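Local coordinates for putative phosphosugar isomerase (Clostridium difficile, PDB 3G68), which probably isomerises or binds phosphorylated sugars through its paired SIS domains, as in relatives of glucosamine-6-phosphate synthase, at residues Tyr46-Gln51 with Leu152-Leu157; Glu245-Ile250 with Thr272-Val277. All blocks are in the same frame, centred on the assembly; numbering follows the deposited sequence.

Contact 1: residues Tyr46-Gln51 with Leu152-Leu157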
loop_
_atom_site.group_PDB
_atom_site.type_symbol
_atom_site.label_atom_id
_atom_site.label_comp_id
_atom_site.label_asym_id
_atom_site.label_seq_id
_atom_site.Cartn_x
_atom_site.Cartn_y
_atom_site.Cartn_z
ATOM N N TYR B 46 11.889 -47.932 31.744
ATOM C CA TYR B 46 10.875 -48.950 31.452
ATOM C C TYR B 46 9.612 -48.294 30.933
ATOM O O TYR B 46 9.072 -48.726 29.916
ATOM C CB TYR B 46 10.531 -49.835 32.662
ATOM C CG TYR B 46 9.483 -50.889 32.339
ATOM C CD1 TYR B 46 9.742 -51.892 31.423
ATOM C CD2 TYR B 46 8.235 -50.870 32.955
ATOM C CE1 TYR B 46 8.776 -52.841 31.099
ATOM C CE2 TYR B 46 7.280 -51.818 32.654
ATOM C CZ TYR B 46 7.545 -52.784 31.738
ATOM O OH TYR B 46 6.576 -53.701 31.463
ATOM N N HIS B 47 9.158 -47.229 31.593
ATOM C CA HIS B 47 7.908 -46.562 31.198
ATOM C C HIS B 47 7.958 -45.979 29.797
ATOM O O HIS B 47 6.942 -45.935 29.122
ATOM C CB HIS B 47 7.468 -45.478 32.200
ATOM C CG HIS B 47 7.237 -45.996 33.601
ATOM N ND1 HIS B 47 7.496 -45.240 34.729
ATOM C CD2 HIS B 47 6.852 -47.215 34.050
ATOM C CE1 HIS B 47 7.222 -45.959 35.811
ATOM N NE2 HIS B 47 6.836 -47.164 35.429
ATOM N N SER B 48 9.125 -45.489 29.388
ATOM C CA SER B 48 9.273 -44.951 28.030
ATOM C C SER B 48 8.968 -46.070 27.027
ATOM O O SER B 48 8.244 -45.845 26.065
ATOM C CB SER B 48 10.647 -44.297 27.803
ATOM O OG SER B 48 11.686 -45.261 27.725
ATOM N N GLY B 49 9.477 -47.282 27.292
ATOM C CA GLY B 49 9.175 -48.458 26.474
ATOM C C GLY B 49 7.706 -48.870 26.512
ATOM O O GLY B 49 7.091 -49.147 25.473
ATOM N N VAL B 50 7.117 -48.877 27.696
ATOM C CA VAL B 50 5.703 -49.200 27.821
ATOM C C VAL B 50 4.865 -48.235 26.976
ATOM O O VAL B 50 3.947 -48.634 26.266
ATOM C CB VAL B 50 5.223 -49.107 29.294
ATOM C CG1 VAL B 50 3.731 -49.354 29.397
ATOM C CG2 VAL B 50 5.982 -50.053 30.200
ATOM N N GLN B 51 5.193 -46.951 27.057
ATOM C CA GLN B 51 4.412 -45.944 26.376
ATOM C C GLN B 51 4.515 -45.983 24.866
ATOM O O GLN B 51 3.487 -45.865 24.202
ATOM C CB GLN B 51 4.784 -44.528 26.865
ATOM C CG GLN B 51 3.991 -43.403 26.201
ATOM C CD GLN B 51 2.507 -43.556 26.385
ATOM O OE1 GLN B 51 2.023 -43.908 27.491
ATOM N NE2 GLN B 51 1.760 -43.276 25.333
ATOM N N LEU B 152 10.575 -39.741 22.517
ATOM C CA LEU B 152 10.771 -39.186 21.174
ATOM C C LEU B 152 11.835 -39.976 20.421
ATOM O O LEU B 152 11.637 -40.344 19.273
ATOM C CB LEU B 152 11.203 -37.720 21.235
ATOM C CG LEU B 152 11.468 -36.983 19.920
ATOM C CD1 LEU B 152 10.292 -37.045 18.942
ATOM C CD2 LEU B 152 11.768 -35.511 20.252
ATOM N N ASN B 153 12.950 -40.240 21.082
ATOM C CA ASN B 153 14.086 -40.978 20.481
ATOM C C ASN B 153 13.680 -42.365 19.974
ATOM O O ASN B 153 14.085 -42.789 18.880
ATOM C CB ASN B 153 15.252 -41.095 21.486
ATOM C CG ASN B 153 16.587 -40.691 20.881
ATOM O OD1 ASN B 153 16.685 -39.648 20.222
ATOM N ND2 ASN B 153 17.621 -41.490 21.114
ATOM N N LEU B 154 12.863 -43.053 20.771
ATOM C CA LEU B 154 12.270 -44.341 20.402
ATOM C C LEU B 154 11.322 -44.228 19.190
ATOM O O LEU B 154 11.309 -45.100 18.327
ATOM C CB LEU B 154 11.519 -44.951 21.571
ATOM C CG LEU B 154 12.381 -45.538 22.693
ATOM C CD1 LEU B 154 11.557 -45.703 23.964
ATOM C CD2 LEU B 154 12.983 -46.867 22.236
HETATM N N MSE B 155 10.515 -43.173 19.144
HETATM C CA MSE B 155 9.640 -42.969 18.024
HETATM C C MSE B 155 10.455 -42.693 16.752
HETATM O O MSE B 155 10.102 -43.189 15.700
HETATM C CB MSE B 155 8.657 -41.822 18.282
HETATM C CG MSE B 155 7.606 -42.169 19.310
HETATM SE SE MSE B 155 6.401 -40.668 19.505
HETATM C CE MSE B 155 4.946 -41.505 20.475
ATOM N N LEU B 156 11.485 -41.854 16.861
ATOM C CA LEU B 156 12.347 -41.512 15.728
ATOM C C LEU B 156 13.017 -42.771 15.173
ATOM O O LEU B 156 12.996 -42.974 13.949
ATOM C CB LEU B 156 13.361 -40.445 16.113
ATOM C CG LEU B 156 12.670 -39.083 16.299
ATOM C CD1 LEU B 156 13.611 -38.081 16.898
ATOM C CD2 LEU B 156 12.082 -38.573 14.968
ATOM N N LEU B 157 13.538 -43.622 16.057
ATOM C CA LEU B 157 14.110 -44.928 15.657
ATOM C C LEU B 157 13.143 -45.665 14.740
ATOM O O LEU B 157 13.547 -46.149 13.665
ATOM C CB LEU B 157 14.449 -45.816 16.856
ATOM C CG LEU B 157 14.903 -47.277 16.581
ATOM C CD1 LEU B 157 16.230 -47.295 15.780
ATOM C CD2 LEU B 157 14.994 -48.071 17.906
#
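Leu154 meets Ser48 and Gly49 through one methyl group, a compact example of how two helices can touch by a single apolar branch. The contact is van der Waals packing of CD1 of Leu154 against a hydroxyl and the helix main chain. This methyl lies 3.8 Å from OG of Ser48 and 3.9 Å from the backbone O of the same serine, with CB of Ser48 as its carbon partner at 4.2 Å. At Gly49 it meets the backbone N, also at 4.2 Å. CB of Leu154 already points toward 46-51, and CG anti to the carbonyl carbon (chi1 -74°), with chi2 near trans, leaves CD1 as the branch that reaches the serine. The nearest CA atoms, those of Gly49 and Leu154, are 8.0 Å apart.

No hydrogen bond crosses between 46-51 and 152-157. The polar end of Ser48 is engaged within its own helix: OG bonds to the backbone O of Ser45, so the hydroxyl is satisfied while its flank packs on the methyl. Leu154 also touches Val52, one turn further along helix 43-59. Buried packing of this kind, between helix 43-59 and helix 145-165, belongs to the alpha/beta SIS domain, whose helices surround a parallel five-stranded sheet.

Contact 2: residues Glu245-Ile250 with Thr272-Val277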
loop_
_atom_site.group_PDB
_atom_site.type_symbol
_atom_site.label_atom_id
_atom_site.label_comp_id
_atom_site.label_asym_id
_atom_site.label_seq_id
_atom_site.Cartn_x
_atom_site.Cartn_y
_atom_site.Cartn_z
ATOM N N GLU B 245 -8.684 -52.133 34.220
ATOM C CA GLU B 245 -8.082 -52.824 35.361
ATOM C C GLU B 245 -8.521 -52.218 36.690
ATOM O O GLU B 245 -8.702 -52.946 37.671
ATOM C CB GLU B 245 -6.554 -52.932 35.285
ATOM C CG GLU B 245 -5.788 -51.635 35.374
ATOM C CD GLU B 245 -4.353 -51.774 35.865
ATOM O OE1 GLU B 245 -4.127 -52.435 36.911
ATOM O OE2 GLU B 245 -3.470 -51.149 35.235
ATOM N N PHE B 246 -8.746 -50.904 36.722
ATOM C CA PHE B 246 -9.240 -50.269 37.941
ATOM C C PHE B 246 -10.605 -50.865 38.323
ATOM O O PHE B 246 -10.904 -51.076 39.484
ATOM C CB PHE B 246 -9.352 -48.760 37.760
ATOM C CG PHE B 246 -9.824 -48.046 38.978
ATOM C CD1 PHE B 246 -11.184 -47.861 39.211
ATOM C CD2 PHE B 246 -8.903 -47.534 39.898
ATOM C CE1 PHE B 246 -11.612 -47.182 40.323
ATOM C CE2 PHE B 246 -9.313 -46.856 41.034
ATOM C CZ PHE B 246 -10.672 -46.660 41.251
ATOM N N ILE B 247 -11.422 -51.148 37.328
ATOM C CA ILE B 247 -12.745 -51.745 37.565
ATOM C C ILE B 247 -12.609 -53.128 38.201
ATOM O O ILE B 247 -13.444 -53.522 38.998
ATOM C CB ILE B 247 -13.586 -51.826 36.243
ATOM C CG1 ILE B 247 -13.804 -50.423 35.675
ATOM C CG2 ILE B 247 -14.949 -52.479 36.482
ATOM C CD1 ILE B 247 -14.432 -50.414 34.286
ATOM N N HIS B 248 -11.545 -53.853 37.870
ATOM C CA HIS B 248 -11.317 -55.178 38.435
ATOM C C HIS B 248 -10.731 -55.138 39.863
ATOM O O HIS B 248 -9.605 -55.583 40.097
ATOM C CB HIS B 248 -10.468 -56.014 37.482
ATOM C CG HIS B 248 -11.234 -56.521 36.301
ATOM N ND1 HIS B 248 -11.751 -57.798 36.249
ATOM C CD2 HIS B 248 -11.595 -55.920 35.144
ATOM C CE1 HIS B 248 -12.385 -57.963 35.103
ATOM N NE2 HIS B 248 -12.303 -56.842 34.412
ATOM N N GLY B 249 -11.507 -54.544 40.778
ATOM C CA GLY B 249 -11.262 -54.597 42.210
ATOM C C GLY B 249 -10.673 -53.407 42.921
ATOM O O GLY B 249 -10.751 -53.354 44.154
ATOM N N ILE B 250 -10.081 -52.462 42.183
ATOM C CA ILE B 250 -9.369 -51.349 42.834
ATOM C C ILE B 250 -10.343 -50.431 43.577
ATOM O O ILE B 250 -9.993 -49.864 44.620
ATOM C CB ILE B 250 -8.469 -50.526 41.858
ATOM C CG1 ILE B 250 -7.500 -51.422 41.057
ATOM C CG2 ILE B 250 -7.666 -49.367 42.627
ATOM C CD1 ILE B 250 -6.611 -52.376 41.864
ATOM N N THR B 272 -17.647 -40.536 32.477
ATOM C CA THR B 272 -18.595 -39.713 33.244
ATOM C C THR B 272 -19.169 -40.496 34.402
ATOM O O THR B 272 -19.237 -39.969 35.517
ATOM C CB THR B 272 -19.752 -39.199 32.383
ATOM O OG1 THR B 272 -19.204 -38.446 31.305
ATOM C CG2 THR B 272 -20.693 -38.311 33.208
ATOM N N LYS B 273 -19.602 -41.736 34.140
ATOM C CA LYS B 273 -20.125 -42.609 35.202
ATOM C C LYS B 273 -19.054 -42.938 36.255
ATOM O O LYS B 273 -19.359 -42.991 37.440
ATOM C CB LYS B 273 -20.737 -43.914 34.630
ATOM C CG LYS B 273 -21.996 -43.690 33.773
ATOM C CD LYS B 273 -22.548 -44.977 33.149
HETATM N N MSE B 274 -17.814 -43.167 35.820
HETATM C CA MSE B 274 -16.708 -43.435 36.746
HETATM C C MSE B 274 -16.568 -42.235 37.707
HETATM O O MSE B 274 -16.534 -42.415 38.928
HETATM C CB MSE B 274 -15.390 -43.670 35.988
HETATM C CG MSE B 274 -14.155 -43.888 36.876
HETATM SE SE MSE B 274 -14.265 -45.537 37.875
HETATM C CE MSE B 274 -13.459 -46.837 36.535
ATOM N N ILE B 275 -16.498 -41.025 37.140
ATOM C CA ILE B 275 -16.327 -39.792 37.916
ATOM C C ILE B 275 -17.479 -39.621 38.911
ATOM O O ILE B 275 -17.260 -39.298 40.078
ATOM C CB ILE B 275 -16.166 -38.539 37.009
ATOM C CG1 ILE B 275 -14.827 -38.623 36.238
ATOM C CG2 ILE B 275 -16.215 -37.266 37.859
ATOM C CD1 ILE B 275 -14.671 -37.632 35.079
ATOM N N ASP B 276 -18.697 -39.847 38.449
ATOM C CA ASP B 276 -19.870 -39.716 39.312
ATOM C C ASP B 276 -19.843 -40.708 40.471
ATOM O O ASP B 276 -20.079 -40.305 41.611
ATOM C CB ASP B 276 -21.175 -39.828 38.494
ATOM C CG ASP B 276 -21.361 -38.648 37.498
ATOM O OD1 ASP B 276 -20.558 -37.664 37.515
ATOM O OD2 ASP B 276 -22.322 -38.708 36.684
ATOM N N VAL B 277 -19.546 -41.978 40.201
ATOM C CA VAL B 277 -19.491 -42.983 41.279
ATOM C C VAL B 277 -18.394 -42.627 42.281
ATOM O O VAL B 277 -18.634 -42.561 43.512
ATOM C CB VAL B 277 -19.302 -44.420 40.751
ATOM C CG1 VAL B 277 -19.125 -45.424 41.904
ATOM C CG2 VAL B 277 -20.488 -44.796 39.852
#
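A Met-aromatic contact links two helices of the second alpha/beta unit, where a selenomethionine serves as the bridge. Met274, modelled with selenium, sends its chain from helix 271-279 toward Phe246 and Ile247 on helix 243-250. Its SE atom lies 4.9 Å from the centroid of the Phe246 ring, 59° off the ring normal, an oblique approach. On the ring, CE1 is the carbon nearest to SE, at 4.0 Å.

The terminal methyl does the rest of the work. CE of Met274 sits 3.7 Å from CD1 of Phe246 and likewise 3.7 Å from CG1 of Ile247, so one methyl bridges two consecutive side chains. Met274 first extends with CG anti to the backbone N (chi1 177°), then bends at both following torsions, which leaves CE between Phe246 CD1 and Ile247 CG1. No hydrogen bond crosses between 245-250 and 272-277; the contact is Met-aromatic and van der Waals. The helices remain well separated: the nearest CA atoms, of Ile247 and Met274, are 9.2 Å apart.

Beyond the bridge, Phe246 also packs on Ile214 of strand 210-215 and on Ile254, while Met274 rests on Ile262 of strand 258-264. The two helices are thus joined to each other and to neighbouring strands of the parallel sheet.

Overall arrangement
Contact 1 and contact 2 lie on different alpha/beta units of the chain, each built on its own parallel five-stranded sheet with the same 2-1-3-4-5 strand order, in keeping with a double-SIS protein. Their centres are 29 Å apart, and their nearest atoms about 9 Å, so the two do not touch. They follow in series along the sequence. Contact 1 is buried, its centre about 7 Å from the centre of the chain, whereas the centre of contact 2 is about 24 Å from it and that contact is partly buried. The units meet beside contact 1, where His47 bonds to Glu225 and Gln51 to Asp218 and Asp222. Both join helices through one long side chain, a leucine in contact 1 and a selenomethionine in contact 2.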